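Local structure of TRAP-type C4-dicarboxylate:H+ symport system substrate-binding component DctP (Shewanella oneidensis, 4MX6) at residues L167-A173 / E307-W311; L120-A126 / A334-N338; V37-H43 / E69-F75. The protein binds succinate and, as the periplasmic solute-binding component of a TRAP-type symport system, probably delivers C4-dicarboxylates to its membrane partner for proton-coupled uptake. All coordinates share one frame; numbering follows the deposited sequence.

Interaction 1 (L167-A173 / E307-W311)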
loop_
_atom_site.group_PDB
_atom_site.type_symbol
_atom_site.label_atom_id
_atom_site.label_comp_id
_atom_site.label_asym_id
_atom_site.label_seq_id
_atom_site.Cartn_x
_atom_site.Cartn_y
_atom_site.Cartn_z
ATOM N N LEU A 167 11.919 5.767 17.943
ATOM C CA LEU A 167 10.680 6.543 17.977
ATOM C C LEU A 167 9.722 5.975 19.037
ATOM O O LEU A 167 8.561 5.622 18.778
ATOM C CB LEU A 167 10.059 6.629 16.577
ATOM C CG LEU A 167 10.969 7.385 15.586
ATOM C CD1 LEU A 167 10.532 7.137 14.157
ATOM C CD2 LEU A 167 11.002 8.873 15.885
ATOM N N LYS A 168 10.246 5.931 20.257
ATOM C CA LYS A 168 9.551 5.350 21.392
ATOM C C LYS A 168 8.294 6.113 21.764
ATOM O O LYS A 168 7.294 5.523 22.170
ATOM C CB LYS A 168 10.484 5.343 22.601
ATOM C CG LYS A 168 11.515 4.240 22.568
ATOM C CD LYS A 168 10.831 2.918 22.861
ATOM C CE LYS A 168 11.764 1.919 23.498
ATOM N NZ LYS A 168 10.977 0.812 24.107
ATOM N N GLN A 169 8.358 7.430 21.633
ATOM C CA GLN A 169 7.237 8.292 21.978
ATOM C C GLN A 169 7.064 9.332 20.900
ATOM O O GLN A 169 8.014 9.650 20.178
ATOM C CB GLN A 169 7.478 8.986 23.314
ATOM C CG GLN A 169 7.618 8.032 24.479
ATOM C CD GLN A 169 8.041 8.725 25.751
ATOM O OE1 GLN A 169 9.216 9.025 25.941
ATOM N NE2 GLN A 169 7.084 8.981 26.634
ATOM N N PRO A 170 5.845 9.873 20.787
ATOM C CA PRO A 170 5.584 10.889 19.766
ATOM C C PRO A 170 6.587 12.034 19.790
ATOM O O PRO A 170 6.930 12.542 18.725
ATOM C CB PRO A 170 4.181 11.387 20.128
ATOM C CG PRO A 170 3.553 10.238 20.779
ATOM C CD PRO A 170 4.618 9.488 21.501
ATOM N N SER A 171 7.041 12.437 20.974
ATOM C CA SER A 171 7.978 13.547 21.085
ATOM C C SER A 171 9.265 13.297 20.295
ATOM O O SER A 171 9.923 14.240 19.860
ATOM C CB SER A 171 8.302 13.848 22.565
ATOM O OG SER A 171 8.886 12.728 23.206
ATOM N N ASP A 172 9.617 12.025 20.119
ATOM C CA ASP A 172 10.853 11.663 19.425
ATOM C C ASP A 172 10.818 12.012 17.938
ATOM O O ASP A 172 11.872 12.101 17.321
ATOM C CB ASP A 172 11.177 10.169 19.588
ATOM C CG ASP A 172 11.506 9.786 21.010
ATOM O OD1 ASP A 172 12.201 10.562 21.687
ATOM O OD2 ASP A 172 11.098 8.689 21.461
ATOM N N ALA A 173 9.626 12.207 17.373
ATOM C CA ALA A 173 9.490 12.526 15.950
ATOM C C ALA A 173 9.525 14.028 15.652
ATOM O O ALA A 173 9.573 14.425 14.491
ATOM C CB ALA A 173 8.201 11.939 15.418
ATOM N N GLU A 307 3.679 3.089 25.793
ATOM C CA GLU A 307 4.283 3.821 24.698
ATOM C C GLU A 307 3.374 3.780 23.477
ATOM O O GLU A 307 3.136 4.800 22.842
ATOM C CB GLU A 307 5.665 3.253 24.372
ATOM C CG GLU A 307 6.699 3.695 25.386
ATOM C CD GLU A 307 8.014 2.930 25.324
ATOM O OE1 GLU A 307 8.088 1.846 24.711
ATOM O OE2 GLU A 307 8.982 3.427 25.933
ATOM N N ARG A 308 2.858 2.602 23.137
ATOM C CA ARG A 308 1.937 2.510 22.009
ATOM C C ARG A 308 0.728 3.416 22.241
ATOM O O ARG A 308 0.290 4.119 21.325
ATOM C CB ARG A 308 1.476 1.069 21.765
ATOM C CG ARG A 308 0.526 0.939 20.550
ATOM C CD ARG A 308 -0.166 -0.424 20.461
ATOM N NE ARG A 308 -0.882 -0.610 19.186
ATOM C CZ ARG A 308 -2.155 -0.308 18.954
ATOM N NH1 ARG A 308 -2.924 0.203 19.908
ATOM N NH2 ARG A 308 -2.671 -0.530 17.750
ATOM N N GLN A 309 0.180 3.401 23.447
ATOM C CA GLN A 309 -1.026 4.181 23.711
ATOM C C GLN A 309 -0.762 5.679 23.555
ATOM O O GLN A 309 -1.638 6.419 23.110
ATOM C CB GLN A 309 -1.607 3.874 25.094
ATOM C CG GLN A 309 -3.014 4.435 25.280
ATOM C CD GLN A 309 -4.029 3.794 24.349
ATOM O OE1 GLN A 309 -4.081 2.574 24.218
ATOM N NE2 GLN A 309 -4.822 4.615 23.683
ATOM N N GLN A 310 0.445 6.133 23.890
ATOM C CA GLN A 310 0.763 7.545 23.699
ATOM C C GLN A 310 0.685 7.902 22.213
ATOM O O GLN A 310 0.158 8.948 21.833
ATOM C CB GLN A 310 2.148 7.877 24.263
ATOM C CG GLN A 310 2.185 7.841 25.782
ATOM C CD GLN A 310 3.526 8.169 26.420
ATOM O OE1 GLN A 310 4.588 8.043 25.830
ATOM N NE2 GLN A 310 3.467 8.558 27.670
ATOM N N TRP A 311 1.216 7.028 21.367
ATOM C CA TRP A 311 1.118 7.236 19.922
ATOM C C TRP A 311 -0.335 7.200 19.427
ATOM O O TRP A 311 -0.744 8.013 18.599
ATOM C CB TRP A 311 1.947 6.179 19.195
ATOM C CG TRP A 311 3.428 6.454 19.081
ATOM C CD1 TRP A 311 4.432 5.927 19.834
ATOM C CD2 TRP A 311 4.044 7.319 18.129
ATOM N NE1 TRP A 311 5.639 6.406 19.396
ATOM C CE2 TRP A 311 5.429 7.256 18.341
ATOM C CE3 TRP A 311 3.552 8.118 17.097
ATOM C CZ2 TRP A 311 6.333 7.996 17.566
ATOM C CZ3 TRP A 311 4.446 8.845 16.326
ATOM C CH2 TRP A 311 5.813 8.765 16.555
HETATM O O HOH W 1 4.958 6.567 23.396
HETATM O O HOH W 2 11.340 2.008 26.571
#
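P170 sits over one face of the W311 indole, and this is the tightly packed half of the contact. Its CA sits 3.8 Å from the centroid of the six-membered ring of W311 and only 14° off the ring normal, a CH-pi contact over the face. The proline's CD and CG continue across the five-membered part of the indole, and A173 CB comes within 4.1 Å of W311 CH2. In the plane of the same ring, the indole edge turns to the backbone of 167-168: W311 NE1 shares its single N-H between L167 O at 3.1 Å and K168 O at 3.3 Å. Both bonds are weak and bent, as expected of a proton divided between two acceptors. F161 and F119 also meet the indole. The tryptophan thus plugs helix 305-326 against the loop between strands 160-163 and 177-180 of this two-lobed solute-binding fold, a structural junction with the side chain of L167 about 12 Å from that of the succinate-binding N219. Toward solvent the packing gives way to polar pairs. Q169 NE2 donates to Q310 OE1 at 2.8 Å, nearly straight at 168° and on a carbonyl lone pair; Q310 OE1 lies in the amide plane of Q169, and the two amides are nearly coplanar (9°). K168, its chain bent about CB-CG, brings NZ to the syn lone pair of E307 OE1 in a 3.1 Å salt bridge. Each end has a further partner, T302 O for the ammonium and S304 N for that carboxylate oxygen. Water 2 spans K168 NZ and E307 OE2, while water 1 lies close to both K168 O and E307 O, between loop and helix.

Interaction 2 (L120-A126 / A334-N338)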
loop_
_atom_site.group_PDB
_atom_site.type_symbol
_atom_site.label_atom_id
_atom_site.label_comp_id
_atom_site.label_asym_id
_atom_site.label_seq_id
_atom_site.Cartn_x
_atom_site.Cartn_y
_atom_site.Cartn_z
ATOM N N LEU A 120 -6.074 2.876 13.111
ATOM C CA LEU A 120 -7.463 2.475 12.910
ATOM C C LEU A 120 -7.640 0.960 13.037
ATOM O O LEU A 120 -8.563 0.486 13.707
ATOM C CB LEU A 120 -7.959 2.967 11.553
ATOM C CG LEU A 120 -9.407 2.618 11.199
ATOM C CD1 LEU A 120 -10.398 3.132 12.242
ATOM C CD2 LEU A 120 -9.720 3.180 9.814
ATOM N N PHE A 121 -6.781 0.213 12.349
ATOM C CA PHE A 121 -6.833 -1.240 12.360
ATOM C C PHE A 121 -5.744 -1.809 13.256
ATOM O O PHE A 121 -4.580 -1.404 13.183
ATOM C CB PHE A 121 -6.636 -1.782 10.946
ATOM C CG PHE A 121 -7.650 -1.277 9.970
ATOM C CD1 PHE A 121 -8.957 -1.735 9.997
ATOM C CD2 PHE A 121 -7.306 -0.334 9.018
ATOM C CE1 PHE A 121 -9.901 -1.263 9.089
ATOM C CE2 PHE A 121 -8.257 0.133 8.113
ATOM C CZ PHE A 121 -9.551 -0.333 8.168
ATOM N N ASN A 122 -6.116 -2.749 14.113
ATOM C CA ASN A 122 -5.147 -3.345 15.026
ATOM C C ASN A 122 -4.109 -4.166 14.270
ATOM O O ASN A 122 -2.914 -4.183 14.615
ATOM C CB ASN A 122 -5.833 -4.278 16.027
ATOM C CG ASN A 122 -6.688 -3.540 17.039
ATOM O OD1 ASN A 122 -6.579 -2.326 17.193
ATOM N ND2 ASN A 122 -7.538 -4.281 17.748
ATOM N N ASP A 123 -4.578 -4.860 13.242
ATOM C CA ASP A 123 -3.758 -5.833 12.546
ATOM C C ASP A 123 -4.408 -6.174 11.205
ATOM O O ASP A 123 -5.479 -5.651 10.872
ATOM C CB ASP A 123 -3.545 -7.090 13.404
ATOM C CG ASP A 123 -4.836 -7.717 13.851
ATOM O OD1 ASP A 123 -5.833 -7.661 13.104
ATOM O OD2 ASP A 123 -4.850 -8.279 14.977
ATOM N N MET A 124 -3.761 -7.056 10.453
ATOM C CA MET A 124 -4.201 -7.377 9.100
ATOM C C MET A 124 -5.504 -8.166 9.064
ATOM O O MET A 124 -6.222 -8.137 8.072
ATOM C CB MET A 124 -3.108 -8.127 8.352
ATOM C CG MET A 124 -1.875 -7.283 8.114
ATOM S SD MET A 124 -2.239 -5.818 7.166
ATOM C CE MET A 124 -2.565 -6.563 5.594
ATOM N N ASP A 125 -5.804 -8.894 10.126
ATOM C CA ASP A 125 -7.088 -9.575 10.227
ATOM C C ASP A 125 -8.236 -8.553 10.232
ATOM O O ASP A 125 -9.273 -8.759 9.581
ATOM C CB ASP A 125 -7.147 -10.464 11.472
ATOM C CG ASP A 125 -6.274 -11.712 11.358
ATOM O OD1 ASP A 125 -6.071 -12.219 10.235
ATOM O OD2 ASP A 125 -5.786 -12.189 12.407
ATOM N N ALA A 126 -8.057 -7.454 10.965
ATOM C CA ALA A 126 -9.082 -6.411 11.018
ATOM C C ALA A 126 -9.207 -5.712 9.664
ATOM O O ALA A 126 -10.313 -5.437 9.199
ATOM C CB ALA A 126 -8.754 -5.412 12.113
ATOM N N ALA A 334 -15.010 0.455 10.419
ATOM C CA ALA A 334 -13.628 0.016 10.510
ATOM C C ALA A 334 -13.260 -0.299 11.959
ATOM O O ALA A 334 -12.620 -1.314 12.245
ATOM C CB ALA A 334 -12.692 1.072 9.936
ATOM N N VAL A 335 -13.632 0.585 12.882
ATOM C CA VAL A 335 -13.326 0.369 14.292
ATOM C C VAL A 335 -13.913 -0.966 14.735
ATOM O O VAL A 335 -13.255 -1.753 15.426
ATOM C CB VAL A 335 -13.859 1.524 15.183
ATOM C CG1 VAL A 335 -13.788 1.175 16.663
ATOM C CG2 VAL A 335 -13.077 2.809 14.912
ATOM N N ALA A 336 -15.158 -1.219 14.348
ATOM C CA ALA A 336 -15.853 -2.432 14.760
ATOM C C ALA A 336 -15.225 -3.690 14.166
ATOM O O ALA A 336 -15.356 -4.770 14.743
ATOM C CB ALA A 336 -17.333 -2.344 14.405
ATOM N N ALA A 337 -14.530 -3.555 13.036
ATOM C CA ALA A 337 -13.834 -4.690 12.434
ATOM C C ALA A 337 -12.706 -5.240 13.320
ATOM O O ALA A 337 -12.261 -6.373 13.128
ATOM C CB ALA A 337 -13.306 -4.316 11.047
ATOM N N ASN A 338 -12.224 -4.443 14.270
ATOM C CA ASN A 338 -11.214 -4.907 15.223
ATOM C C ASN A 338 -11.770 -5.873 16.253
ATOM O O ASN A 338 -11.033 -6.595 16.914
ATOM C CB ASN A 338 -10.607 -3.732 15.972
ATOM C CG ASN A 338 -9.750 -2.888 15.089
ATOM O OD1 ASN A 338 -8.764 -3.375 14.549
ATOM N ND2 ASN A 338 -10.132 -1.631 14.886
HETATM O O HOH W 3 -8.338 -6.876 16.913
#
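This is a side-chain-to-backbone clasp combined with small apolar packing, where the C-terminal end of helix 328-337 meets the turn leading into helix 124-132. N338 supplies the polar part, using both ends of its amide on successive peptide groups. Its ND2 donates to L120 O at 2.9 Å, in the carbonyl plane and close to the amide's own plane, while its OD1 accepts from N122 N at 2.8 Å, a fairly straight bond (166°) whose donor comes in tilted from the carbonyl plane. ND2 also reaches back to V335 O at 3.2 Å, so three bonds fix the rotation of the amide. With CG anti to its carbonyl carbon (chi1 -70°), N338 also lays its amide against that of N122, the two planes stacked 27° apart. Water 3 accepts from N122 ND2 and donates to N338 O. Beside this polar patch, A334 CB meets L120 CD2 at 3.6 Å and F121 CE1 at 3.7 Å, and V335 CG2 touches L120 CD1. W319 of helix 305-326 packs on both L120 and V335, and F130 lies against A334 and A337. On the other flank A126 CB comes to 3.2 Å from N338 OD1. Two local features thus meet here: a helix N-cap, D123 OD1 accepting from A126 N at 3.1 Å, and a bidentate asparagine bridging two backbone positions.

Interaction 3 (V37-H43 / E69-F75)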
loop_
_atom_site.group_PDB
_atom_site.type_symbol
_atom_site.label_atom_id
_atom_site.label_comp_id
_atom_site.label_asym_id
_atom_site.label_seq_id
_atom_site.Cartn_x
_atom_site.Cartn_y
_atom_site.Cartn_z
ATOM N N VAL A 37 -3.320 -10.405 -27.640
ATOM C CA VAL A 37 -3.514 -9.091 -27.059
ATOM C C VAL A 37 -2.559 -8.957 -25.873
ATOM O O VAL A 37 -2.526 -9.809 -24.981
ATOM C CB VAL A 37 -4.979 -8.874 -26.633
ATOM C CG1 VAL A 37 -5.134 -7.583 -25.857
ATOM C CG2 VAL A 37 -5.882 -8.855 -27.861
ATOM N N GLU A 38 -1.746 -7.907 -25.890
ATOM C CA GLU A 38 -0.832 -7.655 -24.782
ATOM C C GLU A 38 -1.524 -6.868 -23.686
ATOM O O GLU A 38 -2.079 -5.792 -23.924
ATOM C CB GLU A 38 0.414 -6.901 -25.246
ATOM C CG GLU A 38 1.431 -6.657 -24.119
ATOM C CD GLU A 38 2.625 -5.832 -24.553
ATOM O OE1 GLU A 38 2.555 -5.202 -25.629
ATOM O OE2 GLU A 38 3.646 -5.822 -23.827
ATOM N N ILE A 39 -1.475 -7.428 -22.486
ATOM C CA ILE A 39 -1.964 -6.791 -21.280
ATOM C C ILE A 39 -0.754 -6.342 -20.467
ATOM O O ILE A 39 0.091 -7.162 -20.132
ATOM C CB ILE A 39 -2.775 -7.800 -20.449
ATOM C CG1 ILE A 39 -4.065 -8.199 -21.168
ATOM C CG2 ILE A 39 -3.100 -7.226 -19.098
ATOM C CD1 ILE A 39 -4.790 -9.348 -20.494
ATOM N N LYS A 40 -0.642 -5.044 -20.194
ATOM C CA LYS A 40 0.474 -4.531 -19.399
ATOM C C LYS A 40 0.057 -4.307 -17.950
ATOM O O LYS A 40 -1.023 -3.765 -17.695
ATOM C CB LYS A 40 0.993 -3.223 -19.991
ATOM C CG LYS A 40 1.522 -3.367 -21.393
ATOM C CD LYS A 40 2.120 -2.067 -21.920
ATOM C CE LYS A 40 2.436 -2.173 -23.401
ATOM N NZ LYS A 40 3.150 -0.987 -23.907
ATOM N N PHE A 41 0.919 -4.740 -17.023
ATOM C CA PHE A 41 0.715 -4.589 -15.580
ATOM C C PHE A 41 1.975 -3.912 -15.060
ATOM O O PHE A 41 3.060 -4.503 -15.103
ATOM C CB PHE A 41 0.536 -5.967 -14.945
ATOM C CG PHE A 41 0.006 -5.952 -13.520
ATOM C CD1 PHE A 41 0.359 -4.986 -12.591
ATOM C CD2 PHE A 41 -0.852 -6.939 -13.118
ATOM C CE1 PHE A 41 -0.153 -5.018 -11.304
ATOM C CE2 PHE A 41 -1.365 -6.968 -11.837
ATOM C CZ PHE A 41 -0.995 -6.014 -10.932
ATOM N N SER A 42 1.867 -2.667 -14.611
ATOM C CA SER A 42 3.025 -1.983 -14.052
ATOM C C SER A 42 2.865 -1.787 -12.560
ATOM O O SER A 42 1.753 -1.665 -12.056
ATOM C CB SER A 42 3.276 -0.641 -14.750
ATOM O OG SER A 42 2.222 0.292 -14.562
ATOM N N HIS A 43 3.990 -1.745 -11.860
ATOM C CA HIS A 43 4.002 -1.425 -10.447
ATOM C C HIS A 43 5.362 -0.881 -10.021
ATOM O O HIS A 43 6.314 -0.834 -10.824
ATOM C CB HIS A 43 3.562 -2.647 -9.626
ATOM C CG HIS A 43 4.506 -3.806 -9.667
ATOM N ND1 HIS A 43 5.657 -3.829 -8.912
ATOM C CD2 HIS A 43 4.462 -4.978 -10.350
ATOM C CE1 HIS A 43 6.279 -4.976 -9.127
ATOM N NE2 HIS A 43 5.580 -5.688 -9.996
ATOM N N GLU A 69 -3.893 -16.046 -26.993
ATOM C CA GLU A 69 -4.980 -15.078 -27.043
ATOM C C GLU A 69 -4.624 -13.798 -26.290
ATOM O O GLU A 69 -4.920 -12.697 -26.754
ATOM C CB GLU A 69 -6.253 -15.677 -26.450
ATOM C CG GLU A 69 -6.772 -16.910 -27.175
ATOM C CD GLU A 69 -7.943 -17.552 -26.445
ATOM O OE1 GLU A 69 -8.934 -16.852 -26.211
ATOM O OE2 GLU A 69 -7.865 -18.743 -26.081
ATOM N N TYR A 70 -4.008 -13.963 -25.119
ATOM C CA TYR A 70 -3.574 -12.854 -24.285
ATOM C C TYR A 70 -2.208 -13.170 -23.710
ATOM O O TYR A 70 -1.886 -14.326 -23.442
ATOM C CB TYR A 70 -4.567 -12.599 -23.134
ATOM C CG TYR A 70 -5.910 -12.132 -23.623
ATOM C CD1 TYR A 70 -6.898 -13.042 -23.987
ATOM C CD2 TYR A 70 -6.178 -10.782 -23.767
ATOM C CE1 TYR A 70 -8.119 -12.621 -24.469
ATOM C CE2 TYR A 70 -7.387 -10.349 -24.244
ATOM C CZ TYR A 70 -8.360 -11.270 -24.593
ATOM O OH TYR A 70 -9.579 -10.849 -25.074
ATOM N N THR A 71 -1.406 -12.130 -23.522
ATOM C CA THR A 71 -0.147 -12.249 -22.806
ATOM C C THR A 71 -0.071 -11.091 -21.831
ATOM O O THR A 71 -0.614 -10.028 -22.111
ATOM C CB THR A 71 1.061 -12.213 -23.763
ATOM O OG1 THR A 71 2.257 -12.483 -23.030
ATOM C CG2 THR A 71 1.171 -10.863 -24.453
ATOM N N VAL A 72 0.583 -11.297 -20.690
ATOM C CA VAL A 72 0.725 -10.248 -19.690
ATOM C C VAL A 72 2.193 -9.846 -19.582
ATOM O O VAL A 72 3.037 -10.696 -19.325
ATOM C CB VAL A 72 0.235 -10.710 -18.301
ATOM C CG1 VAL A 72 0.351 -9.572 -17.291
ATOM C CG2 VAL A 72 -1.192 -11.202 -18.364
ATOM N N SER A 73 2.487 -8.566 -19.804
ATOM C CA SER A 73 3.817 -8.018 -19.589
ATOM C C SER A 73 3.838 -7.299 -18.252
ATOM O O SER A 73 3.011 -6.423 -18.007
ATOM C CB SER A 73 4.198 -7.057 -20.714
ATOM O OG SER A 73 4.244 -7.740 -21.951
ATOM N N VAL A 74 4.786 -7.674 -17.401
ATOM C CA VAL A 74 4.885 -7.113 -16.063
ATOM C C VAL A 74 6.108 -6.207 -15.973
ATOM O O VAL A 74 7.209 -6.589 -16.360
ATOM C CB VAL A 74 4.979 -8.236 -15.002
ATOM C CG1 VAL A 74 5.176 -7.662 -13.609
ATOM C CG2 VAL A 74 3.731 -9.116 -15.036
ATOM N N PHE A 75 5.906 -5.008 -15.415
ATOM C CA PHE A 75 6.942 -3.985 -15.336
ATOM C C PHE A 75 7.099 -3.552 -13.885
ATOM O O PHE A 75 6.361 -2.682 -13.413
ATOM C CB PHE A 75 6.563 -2.778 -16.206
ATOM C CG PHE A 75 6.312 -3.127 -17.645
ATOM C CD1 PHE A 75 5.046 -3.510 -18.069
ATOM C CD2 PHE A 75 7.330 -3.069 -18.580
ATOM C CE1 PHE A 75 4.809 -3.837 -19.389
ATOM C CE2 PHE A 75 7.089 -3.402 -19.911
ATOM C CZ PHE A 75 5.830 -3.783 -20.301
#
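E38 extends with CG trans to the backbone nitrogen (chi1 -178°), while S73 sets OG opposite its own carbonyl carbon (chi1 -62°); these rotations bring the two polar ends together on one face of the strand pair. S73 OG donates to E38 OE2 at 2.7 Å, meeting the carboxylate on its anti side and somewhat out of its plane. With an alanine here, the OE2 of E38 would probably lose this partner and the long glutamate chain would be freer to swing away from strand 70-75. Farther along the same face F75 CE1 comes alongside the K40 chain, 3.9 Å from K40 CG, the two crossing at a slant. T71, two residues before S73 on this face, has its OG1 hydrogen-bonded to E63 of helix 50-65. The opposite face is apolar: Y70 CD2 packs against V37 CB at 3.6 Å and I39 CD1 at 3.8 Å, and helices 50-65 and 260-295 touch this side through V62 and I266. Between the faces, the backbones pair in parallel from V37 with Y70 to S42 with F75. V37, I39 and F41 both give and take, as in I39 N to T71 O at 2.8 Å; H43 gives only its N-H, to F75 O. The segment axes lie 4.6 Å apart at closest approach and are turned by 27°, a twisted parallel pair. H43 leaves the strand end with its side chain about 4 Å from that of the succinate-binding K51 and about 6 Å from bound succinate. Strand 37-42, helix 50-65 and strand 70-75 form the beta-alpha-beta unit characteristic of periplasmic binding protein lobes, with its strand end directed at the ligand site.

Along the chain, interaction 3 closes first, through a short beta-alpha-beta connection; interaction 2 then opens at 120-126, and both segments of interaction 1 follow 120-126 and precede 334-338, the second segment of interaction 2. Interactions 1 and 2 are neighbours, with centres 21 Å apart and nearest atoms about 4 Å apart, and they use the consecutive helices 305-326 and 328-337. Together they fasten the C-terminal helices to the loop 167-173 and to the turn that starts helix 124-132. Interaction 3 lies across the chain's centre from both, its centre 44 Å from that of interaction 1 and 34 Å from that of interaction 2. It alone approaches the bound succinate, whereas the other two are structural joins.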